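Local coordinates for Co-type Nitrile Hydratase beta subunit (Pseudomonas putida, PDB 3QYH), which forms, together with the alpha subunit, a cobalt-type nitrile hydratase, an enzyme that converts nitriles to amides by adding water, at residues 108-111 with 112-116. Numbering follows the deposited sequence.
Sequences PAIV and DGLLS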
ATOM      1  N   PRO B 108      -9.963  10.413 -21.529  1.00 16.22           N
ATOM      2  CA  PRO B 108     -10.460  11.429 -20.595  1.00 16.62           C
ATOM      3  C   PRO B 108     -11.893  11.173 -20.098  1.00 20.82           C
ATOM      4  O   PRO B 108     -12.153  11.390 -18.925  1.00 22.20           O
ATOM      5  CB  PRO B 108     -10.391  12.717 -21.413  1.00 21.19           C
ATOM      6  CG  PRO B 108      -9.259  12.478 -22.359  1.00 22.01           C
ATOM      7  CD  PRO B 108      -9.368  11.015 -22.737  1.00 16.55           C
ATOM      8  N   ALA B 109     -12.781  10.701 -20.969  1.00 15.63           N
ATOM      9  CA  ALA B 109     -14.161  10.424 -20.599  1.00 21.23           C
ATOM     10  C   ALA B 109     -14.344   9.391 -19.485  1.00 25.34           C
ATOM     11  O   ALA B 109     -15.316   9.463 -18.733  1.00 23.52           O
ATOM     12  CB  ALA B 109     -14.962  10.011 -21.824  1.00 26.26           C
ATOM     13  N   ILE B 110     -13.440   8.426 -19.379  1.00 18.56           N
ATOM     14  CA  ILE B 110     -13.613   7.388 -18.373  1.00 19.44           C
ATOM     15  C   ILE B 110     -12.701   7.483 -17.133  1.00 18.08           C
ATOM     16  O   ILE B 110     -12.825   6.661 -16.217  1.00 20.26           O
ATOM     17  CB  ILE B 110     -13.493   5.991 -18.982  1.00 25.49           C
ATOM     18  CG1 ILE B 110     -12.050   5.702 -19.393  1.00 22.12           C
ATOM     19  CG2 ILE B 110     -14.407   5.856 -20.189  1.00 26.09           C
ATOM     20  CD1 ILE B 110     -11.871   4.266 -19.863  1.00 28.27           C
ATOM     21  N   VAL B 111     -11.791   8.453 -17.105  1.00 16.05           N
ATOM     22  CA  VAL B 111     -10.837   8.555 -15.990  1.00 15.44           C
ATOM     23  C   VAL B 111     -11.569   8.560 -14.631  1.00 19.36           C
ATOM     24  O   VAL B 111     -11.307   7.732 -13.766  1.00 13.63           O
ATOM     25  CB  VAL B 111      -9.915   9.791 -16.108  1.00 18.61           C
ATOM     26  CG1 VAL B 111      -9.121  10.021 -14.779  1.00 15.69           C
ATOM     27  CG2 VAL B 111      -8.928   9.620 -17.274  1.00 16.17           C
ATOM     28  N   ASP B 112     -12.500   9.479 -14.450  1.00 18.13           N
ATOM     29  CA  ASP B 112     -13.161   9.583 -13.153  1.00 17.28           C
ATOM     30  C   ASP B 112     -13.865   8.300 -12.727  1.00 17.25           C
ATOM     31  O   ASP B 112     -13.713   7.861 -11.589  1.00 17.24           O
ATOM     32  CB  ASP B 112     -14.143  10.743 -13.109  1.00 24.16           C
ATOM     33  CG  ASP B 112     -14.820  10.863 -11.742  1.00 39.67           C
ATOM     34  OD1 ASP B 112     -14.100  11.130 -10.754  1.00 45.10           O
ATOM     35  OD2 ASP B 112     -16.057  10.668 -11.654  1.00 53.58           O
ATOM     36  N   GLY B 113     -14.637   7.710 -13.633  1.00 17.88           N
ATOM     37  CA  GLY B 113     -15.389   6.501 -13.324  1.00 16.38           C
ATOM     38  C   GLY B 113     -14.473   5.313 -13.042  1.00 22.02           C
ATOM     39  O   GLY B 113     -14.766   4.485 -12.168  1.00 15.61           O
ATOM     40  N   LEU B 114     -13.365   5.235 -13.774  1.00 17.07           N
ATOM     41  CA  LEU B 114     -12.390   4.160 -13.588  1.00 17.84           C
ATOM     42  C   LEU B 114     -11.657   4.294 -12.255  1.00 18.30           C
ATOM     43  O   LEU B 114     -11.499   3.290 -11.524  1.00 16.82           O
ATOM     44  CB  LEU B 114     -11.397   4.118 -14.755  1.00 22.27           C
ATOM     45  CG  LEU B 114     -10.432   2.926 -14.805  1.00 33.66           C
ATOM     46  CD1 LEU B 114     -10.221   2.482 -16.246  1.00 32.13           C
ATOM     47  CD2 LEU B 114      -9.117   3.295 -14.147  1.00 30.51           C
ATOM     48  N   LEU B 115     -11.213   5.512 -11.926  1.00 11.21           N
ATOM     49  CA  LEU B 115     -10.517   5.720 -10.652  1.00 11.23           C
ATOM     50  C   LEU B 115     -11.457   5.534  -9.454  1.00 18.30           C
ATOM     51  O   LEU B 115     -11.029   5.038  -8.402  1.00 14.79           O
ATOM     52  CB  LEU B 115      -9.850   7.100 -10.595  1.00 13.02           C
ATOM     53  CG  LEU B 115      -8.715   7.352 -11.574  1.00 15.90           C
ATOM     54  CD1 LEU B 115      -8.159   8.761 -11.355  1.00 13.41           C
ATOM     55  CD2 LEU B 115      -7.608   6.281 -11.424  1.00 15.64           C
ATOM     56  N   SER B 116     -12.729   5.927  -9.610  1.00 14.33           N
ATOM     57  CA  SER B 116     -13.716   5.777  -8.543  1.00 12.11           C
ATOM     58  C   SER B 116     -14.160   4.339  -8.380  1.00 16.10           C
ATOM     59  O   SER B 116     -14.757   3.969  -7.368  1.00 13.74           O
ATOM     60  CB  SER B 116     -14.979   6.633  -8.815  1.00 16.21           C
ATOM     61  OG  SER B 116     -14.637   7.989  -8.973  1.00 24.21           O
TER
HETATM   62  O   HOH W   1     -13.333  11.466 -16.436  1.00 20.49           O
HETATM   63  O   HOH W   2     -15.828   8.874 -16.065  1.00 23.87           O
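Val111 and Leu115, one turn apart, lie side by side with their side chains pointing the same way, and Val111 CG1 rests 3.8 Å from Leu115 CD1. CG1 is put there by the first torsion of Val111, which sets it anti to the backbone N (chi1 169°) and beside the carbonyl carbon, on the side facing the next turn. Leu115 CG, anti to its own carbonyl carbon (chi1 -65°), sits just beyond Val111 O, 3.4 Å away. That same oxygen accepts a hydrogen bond from Leu115 N at 2.9 Å, nearly straight at the hydrogen.

Ile110 makes the matching pair with Leu114. Its O takes Leu114 N at the same length but with more bend, 158° at the hydrogen, while the two side chains approach only loosely, Ile110 CD1 standing 4.4 Å from Leu114 CD1. These two i to i+4 bonds open the short helix 111-117, which follows the loop after helix 88-93.

Asp112 takes part through its backbone at both ends. A water that donates to Pro108 O accepts from Asp112 N, 2.9 Å away, and a second water joins Ala109 O to Gly113 N likewise, so both amides reach carbonyls four residues back through an inserted water. Asp112 O is gripped twice, by Ser116 N and by Ser116 OG at 2.8 Å, the two arriving from opposite faces of the carbonyl plane. Val111 and Leu115 are buried; Val111 also packs on Leu106, and both touch side chains of the partner protein chain.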